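Long-range contacts in EmGH1 (Erythrobacter marinus, PDB 5Z87), which probably hydrolyses beta-glucosidic bonds, cutting glucose from the ends of small saccharides, as many glycoside hydrolase family 3 enzymes do: residues D553-I558 against H581-S586; A577-G582 against I597-Y602; A675-R680 against R690-V695. One frame throughout, in Å; residues are numbered along the deposited sequence. Where two conformers were deposited one is given.

Interaction 1 of 3, residues D553-I558 against H581-S586; sequences DDLELI and HGRPLS. With EDO (1,2-ethanediol), chain L.
Leu555 and Ser586 meet by backbone and side chain together. The polar link is Ser586 N to Leu555 O, 2.8 Å and nearly straight at 167°, with the donor standing above the carbonyl plane rather than in it. Just beside that oxygen, the CD2 methyl of Leu585 closes to 3.5 Å from Leu555 O, so a methyl flanks the bond.

The apolar contacts spread from there. Leu555 CB rests on Ser586 CB at 3.8 Å. Leu555 CG stands anti to the carbonyl carbon (chi1 -61°), and from it the CD2 methyl leans on the aliphatic part of Arg583, 4.2 Å from its CD. Leu557 and Leu585 cross at about a right angle and touch through single methyls, CD2 of the former 3.9 Å from CD1 of the latter.

Polar ends are served locally or from outside. Asp554 OD1 takes the N-H of Glu556 at 3.2 Å, making an Asx turn, and Glu556 OE1 accepts from the N of its neighbour Leu557. Across the way, His581 ND1 donates to Arg583 O at 2.7 Å, exactly in its ring plane. Asp553 OD1 receives a hydroxyl of an ethanediol, and its OD2 is bonded by Asn632, Gln635 and Ser654 of the second subunit.

Ser586 OG bonds Val630 O, and the guanidinium of Arg583 gives its N-H groups to the carbonyls of Thr538, Gly550, Pro188 and Arg189. Two loops that follow neighbouring parallel strands are thus paired at one end of the alpha/beta domain, and Arg583 ties them to the TIM-barrel domain.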
ATOM      1  N   ASP A 553       5.367  -0.706  12.817  1.00 15.34           N
ATOM      2  CA  ASP A 553       5.670  -1.602  11.705  1.00 18.06           C
ATOM      3  C   ASP A 553       5.448  -3.061  12.081  1.00 16.28           C
ATOM      4  O   ASP A 553       6.083  -3.956  11.522  1.00 22.42           O
ATOM      5  CB  ASP A 553       7.101  -1.385  11.218  1.00 14.52           C
ATOM      6  CG  ASP A 553       8.111  -1.534  12.333  1.00 21.75           C
ATOM      7  OD1 ASP A 553       7.676  -1.857  13.462  1.00 19.73           O
ATOM      8  OD2 ASP A 553       9.324  -1.333  12.089  1.00 19.39           O
ATOM      9  N   ASP A 554       4.563  -3.306  13.041  1.00 17.54           N
ATOM     10  CA  ASP A 554       4.310  -4.624  13.595  1.00 18.25           C
ATOM     11  C   ASP A 554       2.979  -4.542  14.323  1.00 18.34           C
ATOM     12  O   ASP A 554       2.690  -3.533  14.962  1.00 20.48           O
ATOM     13  CB  ASP A 554       5.451  -5.043  14.535  1.00 23.12           C
ATOM     14  CG  ASP A 554       5.215  -6.392  15.206  1.00 27.32           C
ATOM     15  OD1 ASP A 554       4.496  -7.241  14.646  1.00 31.02           O
ATOM     16  OD2 ASP A 554       5.780  -6.610  16.299  1.00 40.82           O
ATOM     17  N   LEU A 555       2.169  -5.590  14.217  1.00 16.85           N
ATOM     18  CA  LEU A 555       0.847  -5.594  14.816  1.00 14.82           C
ATOM     19  C   LEU A 555       0.717  -6.567  15.979  1.00 16.91           C
ATOM     20  O   LEU A 555      -0.362  -6.654  16.584  1.00 22.00           O
ATOM     21  CB  LEU A 555      -0.205  -5.905  13.743  1.00 21.62           C
ATOM     22  CG  LEU A 555      -0.264  -4.879  12.599  1.00 24.94           C
ATOM     23  CD1 LEU A 555      -1.195  -5.355  11.475  1.00 17.94           C
ATOM     24  CD2 LEU A 555      -0.680  -3.493  13.119  1.00 15.58           C
ATOM     25  N   GLU A 556       1.767  -7.311  16.300  1.00 23.29           N
ATOM     26  CA  GLU A 556       1.746  -8.130  17.500  1.00 19.65           C
ATOM     27  C   GLU A 556       1.745  -7.256  18.749  1.00 18.79           C
ATOM     28  O   GLU A 556       2.092  -6.070  18.714  1.00 21.01           O
ATOM     29  CB  GLU A 556       2.963  -9.048  17.555  1.00 24.11           C
ATOM     30  CG  GLU A 556       2.694 -10.472  17.166  1.00 22.94           C
ATOM     31  CD  GLU A 556       1.937 -11.246  18.212  1.00 22.78           C
ATOM     32  OE1 GLU A 556       1.509 -10.661  19.242  1.00 21.58           O
ATOM     33  OE2 GLU A 556       1.781 -12.464  18.001  1.00 24.65           O
ATOM     34  N   LEU A 557       1.355  -7.868  19.869  1.00 21.76           N
ATOM     35  CA  LEU A 557       1.587  -7.267  21.178  1.00 22.78           C
ATOM     36  C   LEU A 557       3.045  -6.879  21.328  1.00 18.19           C
ATOM     37  O   LEU A 557       3.948  -7.691  21.092  1.00 27.27           O
ATOM     38  CB  LEU A 557       1.199  -8.245  22.281  1.00 24.72           C
ATOM     39  CG  LEU A 557      -0.238  -8.715  22.195  1.00 24.84           C
ATOM     40  CD1 LEU A 557      -0.526  -9.611  23.386  1.00 23.46           C
ATOM     41  CD2 LEU A 557      -1.148  -7.487  22.179  1.00 22.16           C
ATOM     42  N   ILE A 558       3.273  -5.648  21.708  1.00 17.48           N
ATOM     43  CA  ILE A 558       4.635  -5.132  21.750  1.00 22.74           C
ATOM     44  C   ILE A 558       5.351  -5.672  22.981  1.00 29.41           C
ATOM     45  O   ILE A 558       4.738  -5.931  24.027  1.00 23.62           O
ATOM     46  CB  ILE A 558       4.625  -3.591  21.719  1.00 24.28           C
ATOM     47  CG1 ILE A 558       6.027  -3.058  21.471  1.00 26.17           C
ATOM     48  CG2 ILE A 558       4.067  -3.008  23.017  1.00 20.61           C
ATOM     49  CD1 ILE A 558       6.017  -1.615  21.024  1.00 31.49           C
ATOM     50  N   HIS A 581      -6.173  -1.261  24.264  1.00 18.82           N
ATOM     51  CA  HIS A 581      -5.293  -0.824  23.173  1.00 23.20           C
ATOM     52  C   HIS A 581      -6.016   0.174  22.267  1.00 18.16           C
ATOM     53  O   HIS A 581      -7.249   0.248  22.252  1.00 16.34           O
ATOM     54  CB  HIS A 581      -4.835  -2.017  22.326  1.00 17.99           C
ATOM     55  CG  HIS A 581      -5.974  -2.809  21.756  1.00 16.01           C
ATOM     56  ND1 HIS A 581      -6.288  -2.809  20.411  1.00 22.10           N
ATOM     57  CD2 HIS A 581      -6.883  -3.620  22.351  1.00 17.43           C
ATOM     58  CE1 HIS A 581      -7.328  -3.597  20.201  1.00 16.96           C
ATOM     59  NE2 HIS A 581      -7.717  -4.092  21.362  1.00 22.97           N
ATOM     60  N   GLY A 582      -5.226   0.913  21.483  1.00 20.91           N
ATOM     61  CA  GLY A 582      -5.762   1.817  20.478  1.00 22.53           C
ATOM     62  C   GLY A 582      -6.015   1.197  19.109  1.00 18.98           C
ATOM     63  O   GLY A 582      -7.159   0.899  18.763  1.00 23.25           O
ATOM     64  N   ARG A 583      -4.966   1.003  18.320  1.00 15.47           N
ATOM     65  CA  ARG A 583      -5.116   0.416  16.984  1.00 24.23           C
ATOM     66  C   ARG A 583      -5.601  -1.032  17.058  1.00 20.24           C
ATOM     67  O   ARG A 583      -5.404  -1.715  18.067  1.00 23.45           O
ATOM     68  CB  ARG A 583      -3.787   0.444  16.245  1.00 15.06           C
ATOM     69  CG  ARG A 583      -2.717  -0.369  16.970  1.00 19.89           C
ATOM     70  CD  ARG A 583      -1.517  -0.665  16.089  1.00 20.04           C
ATOM     71  NE  ARG A 583      -0.960   0.554  15.504  1.00 20.50           N
ATOM     72  CZ  ARG A 583      -0.159   1.388  16.157  1.00 24.65           C
ATOM     73  NH1 ARG A 583       0.183   1.129  17.419  1.00 19.50           N
ATOM     74  NH2 ARG A 583       0.307   2.473  15.543  1.00 16.99           N
ATOM     75  N   PRO A 584      -6.216  -1.536  15.991  1.00 23.32           N
ATOM     76  CA  PRO A 584      -6.439  -2.985  15.904  1.00 17.21           C
ATOM     77  C   PRO A 584      -5.111  -3.711  16.008  1.00 21.95           C
ATOM     78  O   PRO A 584      -4.142  -3.349  15.333  1.00 21.30           O
ATOM     79  CB  PRO A 584      -7.078  -3.168  14.523  1.00 18.20           C
ATOM     80  CG  PRO A 584      -7.663  -1.816  14.181  1.00 21.28           C
ATOM     81  CD  PRO A 584      -6.700  -0.832  14.790  1.00 23.24           C
ATOM     82  N   LEU A 585      -5.068  -4.739  16.860  1.00 23.10           N
ATOM     83  CA  LEU A 585      -3.861  -5.538  17.062  1.00 21.38           C
ATOM     84  C   LEU A 585      -4.051  -6.959  16.537  1.00 19.28           C
ATOM     85  O   LEU A 585      -5.170  -7.475  16.473  1.00 16.02           O
ATOM     86  CB  LEU A 585      -3.470  -5.587  18.543  1.00 16.42           C
ATOM     87  CG  LEU A 585      -2.909  -4.272  19.100  1.00 18.96           C
ATOM     88  CD1 LEU A 585      -2.758  -4.333  20.599  1.00 20.23           C
ATOM     89  CD2 LEU A 585      -1.581  -3.925  18.448  1.00 22.91           C
ATOM     90  N   SER A 586      -2.939  -7.599  16.174  1.00 16.77           N
ATOM     91  CA  SER A 586      -2.949  -8.955  15.623  1.00 20.87           C
ATOM     92  C   SER A 586      -2.184  -9.866  16.574  1.00 18.92           C
ATOM     93  O   SER A 586      -1.022 -10.223  16.316  1.00 19.27           O
ATOM     94  CB  SER A 586      -2.342  -8.994  14.224  1.00 18.00           C
ATOM     95  OG  SER A 586      -3.171  -8.288  13.330  1.00 20.49           O
TER
HETATM   96  C1  EDO L 810      11.627  -3.344  14.964  1.00 38.81           C
HETATM   97  O1  EDO L 810      12.536  -3.006  16.026  1.00 49.07           O
HETATM   98  C2  EDO L 810      10.443  -4.119  15.545  1.00 58.52           C
HETATM   99  O2  EDO L 810       9.259  -3.896  14.768  1.00 33.34           O

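Interaction 2 of 3, residues A577-G582 against I597-Y602; sequences AVLIHG and ILDAFY
Strands 574-580 and 596-601 pair in parallel inside the mixed sheet of the alpha/beta domain, consecutive strands joined through helix 588-593. Three backbone bonds make the ladder: Leu598 N to Ala577 O, Leu579 N to Leu598 O and Ala600 N to Leu579 O, each 2.7 to 2.8 Å. Then the register slips by one residue, and His581 N reaches Phe601 O instead of the carbonyl of Ala600.

Past the ladder the rings take over. His581 CG lies between its backbone N and carbonyl carbon (chi1 57°), and the ring it carries points NE2 at Asp599 OD1; the modelled 2.3 Å between them is too short to trust, though the N-H aims well at the oxygen. Phe601 CA sits over one face of the imidazole, 4.0 Å from its centroid, and the two rings themselves lie obliquely, planes 36° apart. The Tyr602 ring lies against the 581-582 peptide, with His581 O 3.3 Å above the plane over its centre, while Ile580 CG2 comes to its edge, 3.8 Å from CD1. An alanine in place of Tyr602 would probably open a gap beside Gly582 and leave the Ile580 methyl without its aromatic neighbour.

On one face Leu579 CD1 packs on Ile597 CG2 at 3.7 Å, beneath Leu590 of the connecting helix; on the other, Val578 and Leu598 lie under helix 607-615. This is a beta-alpha-beta crossover in a sheet layered between helices.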
ATOM      1  N   ALA A 577      -7.846 -13.450  28.810  1.00 28.67           N
ATOM      2  CA  ALA A 577      -7.152 -12.222  28.462  1.00 28.78           C
ATOM      3  C   ALA A 577      -8.161 -11.148  28.066  1.00 27.84           C
ATOM      4  O   ALA A 577      -9.173 -11.437  27.406  1.00 26.10           O
ATOM      5  CB  ALA A 577      -6.130 -12.468  27.336  1.00 24.57           C
ATOM      6  N   VAL A 578      -7.891  -9.920  28.514  1.00 23.93           N
ATOM      7  CA  VAL A 578      -8.634  -8.716  28.140  1.00 28.59           C
ATOM      8  C   VAL A 578      -7.675  -7.786  27.395  1.00 28.88           C
ATOM      9  O   VAL A 578      -6.630  -7.399  27.937  1.00 22.92           O
ATOM     10  CB  VAL A 578      -9.227  -8.007  29.369  1.00 30.70           C
ATOM     11  CG1 VAL A 578     -10.155  -6.865  28.937  1.00 30.05           C
ATOM     12  CG2 VAL A 578      -9.980  -8.992  30.235  1.00 29.32           C
ATOM     13  N   LEU A 579      -8.026  -7.417  26.166  1.00 24.81           N
ATOM     14  CA  LEU A 579      -7.162  -6.557  25.359  1.00 23.86           C
ATOM     15  C   LEU A 579      -7.598  -5.098  25.487  1.00 19.98           C
ATOM     16  O   LEU A 579      -8.764  -4.759  25.247  1.00 21.73           O
ATOM     17  CB  LEU A 579      -7.169  -6.990  23.890  1.00 24.71           C
ATOM     18  CG  LEU A 579      -6.575  -8.363  23.577  1.00 21.25           C
ATOM     19  CD1 LEU A 579      -6.855  -8.743  22.152  1.00 15.19           C
ATOM     20  CD2 LEU A 579      -5.098  -8.366  23.820  1.00 24.68           C
ATOM     21  N   ILE A 580      -6.648  -4.244  25.851  1.00 19.22           N
ATOM     22  CA  ILE A 580      -6.854  -2.813  26.008  1.00 18.61           C
ATOM     23  C   ILE A 580      -5.770  -2.134  25.192  1.00 21.19           C
ATOM     24  O   ILE A 580      -4.580  -2.416  25.391  1.00 25.68           O
ATOM     25  CB  ILE A 580      -6.796  -2.386  27.489  1.00 24.36           C
ATOM     26  CG1 ILE A 580      -7.913  -3.091  28.269  1.00 23.13           C
ATOM     27  CG2 ILE A 580      -6.894  -0.859  27.646  1.00 14.88           C
ATOM     28  CD1 ILE A 580      -7.744  -3.035  29.794  1.00 21.90           C
ATOM     29  N   HIS A 581      -6.173  -1.261  24.264  1.00 18.82           N
ATOM     30  CA  HIS A 581      -5.293  -0.824  23.173  1.00 23.20           C
ATOM     31  C   HIS A 581      -6.016   0.174  22.267  1.00 18.16           C
ATOM     32  O   HIS A 581      -7.249   0.248  22.252  1.00 16.34           O
ATOM     33  CB  HIS A 581      -4.835  -2.017  22.326  1.00 17.99           C
ATOM     34  CG  HIS A 581      -5.974  -2.809  21.756  1.00 16.01           C
ATOM     35  ND1 HIS A 581      -6.288  -2.809  20.411  1.00 22.10           N
ATOM     36  CD2 HIS A 581      -6.883  -3.620  22.351  1.00 17.43           C
ATOM     37  CE1 HIS A 581      -7.328  -3.597  20.201  1.00 16.96           C
ATOM     38  NE2 HIS A 581      -7.717  -4.092  21.362  1.00 22.97           N
ATOM     39  N   GLY A 582      -5.226   0.913  21.483  1.00 20.91           N
ATOM     40  CA  GLY A 582      -5.762   1.817  20.478  1.00 22.53           C
ATOM     41  C   GLY A 582      -6.015   1.197  19.109  1.00 18.98           C
ATOM     42  O   GLY A 582      -7.159   0.899  18.763  1.00 23.25           O
ATOM     43  N   ILE A 597     -10.596 -14.553  25.013  1.00 26.47           N
ATOM     44  CA  ILE A 597     -10.047 -13.215  24.816  1.00 23.39           C
ATOM     45  C   ILE A 597     -11.193 -12.231  24.646  1.00 23.88           C
ATOM     46  O   ILE A 597     -12.073 -12.433  23.799  1.00 22.90           O
ATOM     47  CB  ILE A 597      -9.102 -13.145  23.602  1.00 24.72           C
ATOM     48  CG1 ILE A 597      -8.002 -14.199  23.720  1.00 24.23           C
ATOM     49  CG2 ILE A 597      -8.488 -11.757  23.492  1.00 22.72           C
ATOM     50  CD1 ILE A 597      -7.144 -14.307  22.502  1.00 22.68           C
ATOM     51  N   LEU A 598     -11.192 -11.186  25.468  1.00 25.37           N
ATOM     52  CA  LEU A 598     -12.056 -10.027  25.294  1.00 23.48           C
ATOM     53  C   LEU A 598     -11.246  -8.929  24.621  1.00 24.78           C
ATOM     54  O   LEU A 598     -10.075  -8.723  24.953  1.00 26.75           O
ATOM     55  CB  LEU A 598     -12.579  -9.519  26.641  1.00 22.44           C
ATOM     56  CG  LEU A 598     -13.565 -10.421  27.372  1.00 26.32           C
ATOM     57  CD1 LEU A 598     -14.056  -9.756  28.642  1.00 28.52           C
ATOM     58  CD2 LEU A 598     -14.729 -10.731  26.457  1.00 23.63           C
ATOM     59  N   ASP A 599     -11.857  -8.228  23.669  1.00 21.62           N
ATOM     60  CA  ASP A 599     -11.212  -7.082  23.039  1.00 23.09           C
ATOM     61  C   ASP A 599     -11.981  -5.835  23.444  1.00 22.89           C
ATOM     62  O   ASP A 599     -13.121  -5.632  23.013  1.00 22.20           O
ATOM     63  CB  ASP A 599     -11.146  -7.225  21.521  1.00 22.31           C
ATOM     64  CG  ASP A 599     -10.048  -6.358  20.910  1.00 32.24           C
ATOM     65  OD1 ASP A 599      -9.684  -5.319  21.530  1.00 25.79           O
ATOM     66  OD2 ASP A 599      -9.543  -6.721  19.820  1.00 31.61           O
ATOM     67  N   ALA A 600     -11.361  -5.005  24.281  1.00 24.25           N
ATOM     68  CA  ALA A 600     -12.047  -3.846  24.830  1.00 26.11           C
ATOM     69  C   ALA A 600     -11.618  -2.547  24.174  1.00 26.47           C
ATOM     70  O   ALA A 600     -12.211  -1.502  24.463  1.00 23.27           O
ATOM     71  CB  ALA A 600     -11.818  -3.757  26.349  1.00 24.81           C
ATOM     72  N   PHE A 601     -10.614  -2.597  23.299  1.00 20.81           N
ATOM     73  CA  PHE A 601     -10.020  -1.399  22.735  1.00 23.79           C
ATOM     74  C   PHE A 601      -9.698  -0.420  23.867  1.00 26.49           C
ATOM     75  O   PHE A 601      -8.852  -0.724  24.716  1.00 28.08           O
ATOM     76  CB  PHE A 601     -10.947  -0.847  21.639  1.00 15.46           C
ATOM     77  CG  PHE A 601     -10.778  -1.577  20.316  1.00 17.84           C
ATOM     78  CD1 PHE A 601      -9.738  -1.239  19.450  1.00 20.57           C
ATOM     79  CD2 PHE A 601     -11.593  -2.649  19.982  1.00 18.17           C
ATOM     80  CE1 PHE A 601      -9.553  -1.917  18.253  1.00 22.16           C
ATOM     81  CE2 PHE A 601     -11.413  -3.344  18.789  1.00 24.42           C
ATOM     82  CZ  PHE A 601     -10.394  -2.970  17.914  1.00 19.90           C
ATOM     83  N   TYR A 602     -10.332   0.745  23.902  1.00 24.95           N
ATOM     84  CA  TYR A 602     -10.252   1.614  25.079  1.00 20.34           C
ATOM     85  C   TYR A 602     -11.676   1.773  25.560  1.00 21.57           C
ATOM     86  O   TYR A 602     -12.489   2.394  24.855  1.00 21.29           O
ATOM     87  CB  TYR A 602      -9.620   2.967  24.770  1.00 17.54           C
ATOM     88  CG  TYR A 602      -8.130   2.912  24.515  1.00 23.19           C
ATOM     89  CD1 TYR A 602      -7.296   2.125  25.299  1.00 24.31           C
ATOM     90  CD2 TYR A 602      -7.557   3.632  23.474  1.00 18.22           C
ATOM     91  CE1 TYR A 602      -5.928   2.078  25.074  1.00 17.56           C
ATOM     92  CE2 TYR A 602      -6.197   3.604  23.250  1.00 14.27           C
ATOM     93  CZ  TYR A 602      -5.382   2.816  24.050  1.00 20.33           C
ATOM     94  OH  TYR A 602      -4.021   2.770  23.829  1.00 18.92           O
TER

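Interaction 3 of 3, residues A675-R680 against R690-V695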
ATOM      1  N   ALA A 675     -31.466 -17.942   5.686  1.00 23.76           N
ATOM      2  CA  ALA A 675     -30.946 -17.270   4.501  1.00 31.51           C
ATOM      3  C   ALA A 675     -31.700 -15.963   4.277  1.00 32.09           C
ATOM      4  O   ALA A 675     -32.869 -15.846   4.658  1.00 30.62           O
ATOM      5  CB  ALA A 675     -31.091 -18.158   3.253  1.00 19.19           C
ATOM      6  N   PRO A 676     -31.063 -14.967   3.657  1.00 31.38           N
ATOM      7  CA  PRO A 676     -31.806 -13.753   3.292  1.00 24.71           C
ATOM      8  C   PRO A 676     -32.882 -14.095   2.277  1.00 25.07           C
ATOM      9  O   PRO A 676     -32.678 -14.915   1.380  1.00 24.96           O
ATOM     10  CB  PRO A 676     -30.731 -12.831   2.705  1.00 22.66           C
ATOM     11  CG  PRO A 676     -29.646 -13.785   2.224  1.00 24.75           C
ATOM     12  CD  PRO A 676     -29.643 -14.889   3.267  1.00 24.20           C
ATOM     13  N   GLN A 677     -34.053 -13.488   2.456  0.61 26.37           N
ATOM     14  CA  GLN A 677     -35.200 -13.683   1.577  0.61 30.39           C
ATOM     15  C   GLN A 677     -35.573 -12.334   0.986  0.61 28.17           C
ATOM     16  O   GLN A 677     -35.930 -11.411   1.723  0.61 29.64           O
ATOM     17  CB  GLN A 677     -36.395 -14.273   2.332  0.61 31.26           C
ATOM     18  CG  GLN A 677     -36.122 -15.570   3.075  0.61 32.63           C
ATOM     19  CD  GLN A 677     -37.380 -16.405   3.258  0.61 37.59           C
ATOM     20  OE1 GLN A 677     -37.849 -16.618   4.381  0.61 36.87           O
ATOM     21  NE2 GLN A 677     -37.936 -16.881   2.147  0.61 41.05           N
ATOM     22  N   ALA A 678     -35.484 -12.219  -0.333  1.00 27.08           N
ATOM     23  CA  ALA A 678     -35.910 -11.010  -1.013  1.00 30.51           C
ATOM     24  C   ALA A 678     -37.377 -11.149  -1.377  1.00 33.86           C
ATOM     25  O   ALA A 678     -37.836 -12.238  -1.734  1.00 29.10           O
ATOM     26  CB  ALA A 678     -35.076 -10.746  -2.270  1.00 24.91           C
ATOM     27  N   GLU A 679     -38.106 -10.032  -1.276  1.00 30.90           N
ATOM     28  CA  GLU A 679     -39.535 -10.024  -1.565  1.00 33.44           C
ATOM     29  C   GLU A 679     -39.819 -10.282  -3.039  1.00 32.53           C
ATOM     30  O   GLU A 679     -40.880 -10.816  -3.379  1.00 41.92           O
ATOM     31  CB  GLU A 679     -40.134  -8.690  -1.121  1.00 32.02           C
ATOM     32  CG  GLU A 679     -41.614  -8.525  -1.392  1.00 45.88           C
ATOM     33  CD  GLU A 679     -42.204  -7.308  -0.687  1.00 50.59           C
ATOM     34  OE1 GLU A 679     -41.472  -6.315  -0.498  1.00 45.59           O
ATOM     35  OE2 GLU A 679     -43.394  -7.351  -0.306  1.00 58.48           O
ATOM     36  N   ARG A 680     -38.898  -9.916  -3.925  1.00 34.62           N
ATOM     37  CA  ARG A 680     -39.059 -10.135  -5.356  1.00 34.05           C
ATOM     38  C   ARG A 680     -37.764 -10.686  -5.918  1.00 32.55           C
ATOM     39  O   ARG A 680     -36.680 -10.328  -5.457  1.00 34.61           O
ATOM     40  CB  ARG A 680     -39.397  -8.836  -6.123  1.00 35.62           C
ATOM     41  CG  ARG A 680     -40.757  -8.236  -5.847  1.00 36.58           C
ATOM     42  CD  ARG A 680     -41.190  -7.395  -7.038  1.00 50.80           C
ATOM     43  NE  ARG A 680     -40.585  -6.065  -7.024  1.00 50.02           N
ATOM     44  CZ  ARG A 680     -40.445  -5.292  -8.102  1.00 52.03           C
ATOM     45  NH1 ARG A 680     -40.864  -5.717  -9.296  1.00 39.61           N
ATOM     46  NH2 ARG A 680     -39.890  -4.086  -7.989  1.00 39.49           N
ATOM     47  N   ARG A 690     -37.259  -5.080  -0.350  1.00 25.93           N
ATOM     48  CA  ARG A 690     -37.262  -5.542   1.026  1.00 32.88           C
ATOM     49  C   ARG A 690     -36.602  -6.916   1.118  1.00 27.86           C
ATOM     50  O   ARG A 690     -36.817  -7.780   0.263  1.00 24.97           O
ATOM     51  CB  ARG A 690     -38.690  -5.585   1.565  1.00 29.06           C
ATOM     52  CG  ARG A 690     -39.375  -4.230   1.494  1.00 43.37           C
ATOM     53  CD  ARG A 690     -40.490  -4.123   2.510  1.00 36.45           C
ATOM     54  NE  ARG A 690     -41.651  -4.888   2.081  1.00 57.97           N
ATOM     55  CZ  ARG A 690     -42.833  -4.861   2.689  1.00 70.57           C
ATOM     56  NH1 ARG A 690     -43.011  -4.106   3.770  1.00 65.49           N
ATOM     57  NH2 ARG A 690     -43.834  -5.597   2.217  1.00 65.49           N
ATOM     58  N   VAL A 691     -35.779  -7.099   2.146  1.00 23.47           N
ATOM     59  CA  VAL A 691     -35.104  -8.362   2.408  1.00 25.15           C
ATOM     60  C   VAL A 691     -35.227  -8.672   3.896  1.00 28.19           C
ATOM     61  O   VAL A 691     -35.006  -7.792   4.733  1.00 26.18           O
ATOM     62  CB  VAL A 691     -33.625  -8.313   1.978  1.00 26.21           C
ATOM     63  CG1 VAL A 691     -32.923  -9.607   2.362  1.00 25.61           C
ATOM     64  CG2 VAL A 691     -33.514  -8.080   0.473  1.00 19.44           C
ATOM     65  N   SER A 692     -35.580  -9.914   4.232  1.00 26.44           N
ATOM     66  CA  SER A 692     -35.700 -10.320   5.625  1.00 29.27           C
ATOM     67  C   SER A 692     -34.737 -11.458   5.942  1.00 28.78           C
ATOM     68  O   SER A 692     -34.364 -12.245   5.066  1.00 24.49           O
ATOM     69  CB  SER A 692     -37.117 -10.761   5.966  1.00 23.44           C
ATOM     70  OG  SER A 692     -37.415 -11.991   5.336  1.00 29.37           O
ATOM     71  N   VAL A 693     -34.344 -11.533   7.213  1.00 23.99           N
ATOM     72  CA  VAL A 693     -33.393 -12.516   7.721  1.00 26.10           C
ATOM     73  C   VAL A 693     -33.886 -12.960   9.089  1.00 27.04           C
ATOM     74  O   VAL A 693     -33.981 -12.137  10.004  1.00 26.37           O
ATOM     75  CB  VAL A 693     -31.972 -11.942   7.861  1.00 26.43           C
ATOM     76  CG1 VAL A 693     -30.988 -13.031   8.321  1.00 25.72           C
ATOM     77  CG2 VAL A 693     -31.516 -11.272   6.578  1.00 29.40           C
ATOM     78  N   SER A 694     -34.167 -14.247   9.249  1.00 21.57           N
ATOM     79  CA  SER A 694     -34.541 -14.767  10.558  1.00 25.87           C
ATOM     80  C   SER A 694     -33.304 -15.159  11.353  1.00 27.77           C
ATOM     81  O   SER A 694     -32.346 -15.731  10.815  1.00 24.37           O
ATOM     82  CB  SER A 694     -35.490 -15.966  10.442  1.00 27.98           C
ATOM     83  OG  SER A 694     -34.832 -17.114   9.947  1.00 37.50           O
ATOM     84  N   VAL A 695     -33.327 -14.828  12.639  1.00 19.76           N
ATOM     85  CA  VAL A 695     -32.281 -15.208  13.574  1.00 25.03           C
ATOM     86  C   VAL A 695     -32.947 -15.717  14.851  1.00 29.46           C
ATOM     87  O   VAL A 695     -33.908 -15.114  15.345  1.00 26.83           O
ATOM     88  CB  VAL A 695     -31.331 -14.031  13.853  1.00 21.58           C
ATOM     89  CG1 VAL A 695     -32.134 -12.787  14.124  1.00 27.33           C
ATOM     90  CG2 VAL A 695     -30.415 -14.352  15.020  1.00 21.30           C
TER
HETATM   91  O   HOH W   1     -34.331 -15.723   6.937  1.00 22.60           O
HETATM   92  O   HOH W   2     -36.597 -14.298   6.655  1.00 32.06           O
HETATM   93  O   HOH W   3     -39.828  -5.326  -2.019  1.00 40.65           O
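Glu679 brings its carboxylate to the edge of the Arg690 guanidinium, the two planes turned 28° apart. The grip is side-on and bidentate: NE of Arg690 gives its N-H to Glu679 OE1 at 3.0 Å, and NH2 of Arg690 gives a practically straight one to Glu679 OE2 at 3.1 Å. Both oxygens lie in or close to the guanidinium plane; the nitrogens meet their syn sides, clearly out of the carboxylate plane. The glutamate gets there by staying extended, CG anti to its backbone N (179°), whereas the arginine bends at chi3 (-75°). With two bonds between two planar groups, rotation of either end is restrained. Beneath the pair, Glu679 N donates to Arg690 O, so backbone and side chains join the same two residues.

The salt bridge sits at one end of an antiparallel pairing of strands 671-678 and 689-697, in one sheet of the beta sandwich of the fibronectin type III-like domain. Gln677 and Ser692 form its hydrogen-bonded pair, each N donating to the other's O at 2.9 Å, and Ala678 with Val691 the next, non-hydrogen-bonded pair.

On the inner face, Val691 divides its methyls: CG1 lies 3.9 Å from Pro676 CB, CG2 4.1 Å from Ala678 CB. The proline ring also leans on Val693, CB to CG2 4.2 Å, and Pro676, Val691 and Val693 all press on strand 764-771 of the opposing sheet. Gln677 and Ser692 point the other way, CB of the glutamine 3.9 Å from the serine OG. Beyond them one water bridges Ala675 O and Ser694 N.

How the interactions relate
Interactions 1 and 2 are one continuous piece of the alpha/beta domain: they share His581 and Gly582, and Pro584 CA of the first packs 4.0 Å from Phe601 CE1 of the second. Interaction 2 is the sheet itself, wholly buried and built from backbone ladder and rings; interaction 1 is where the same strand 574-580 runs out into a loop, still buried but with a single backbone bond between its segments and polar ends that reach other loops. Interaction 3 stands apart, its centre about 34 Å from that of interaction 2, in another domain. Its strands run antiparallel, one face buried, the other polar and partly exposed, with a salt bridge at one end and bridging waters.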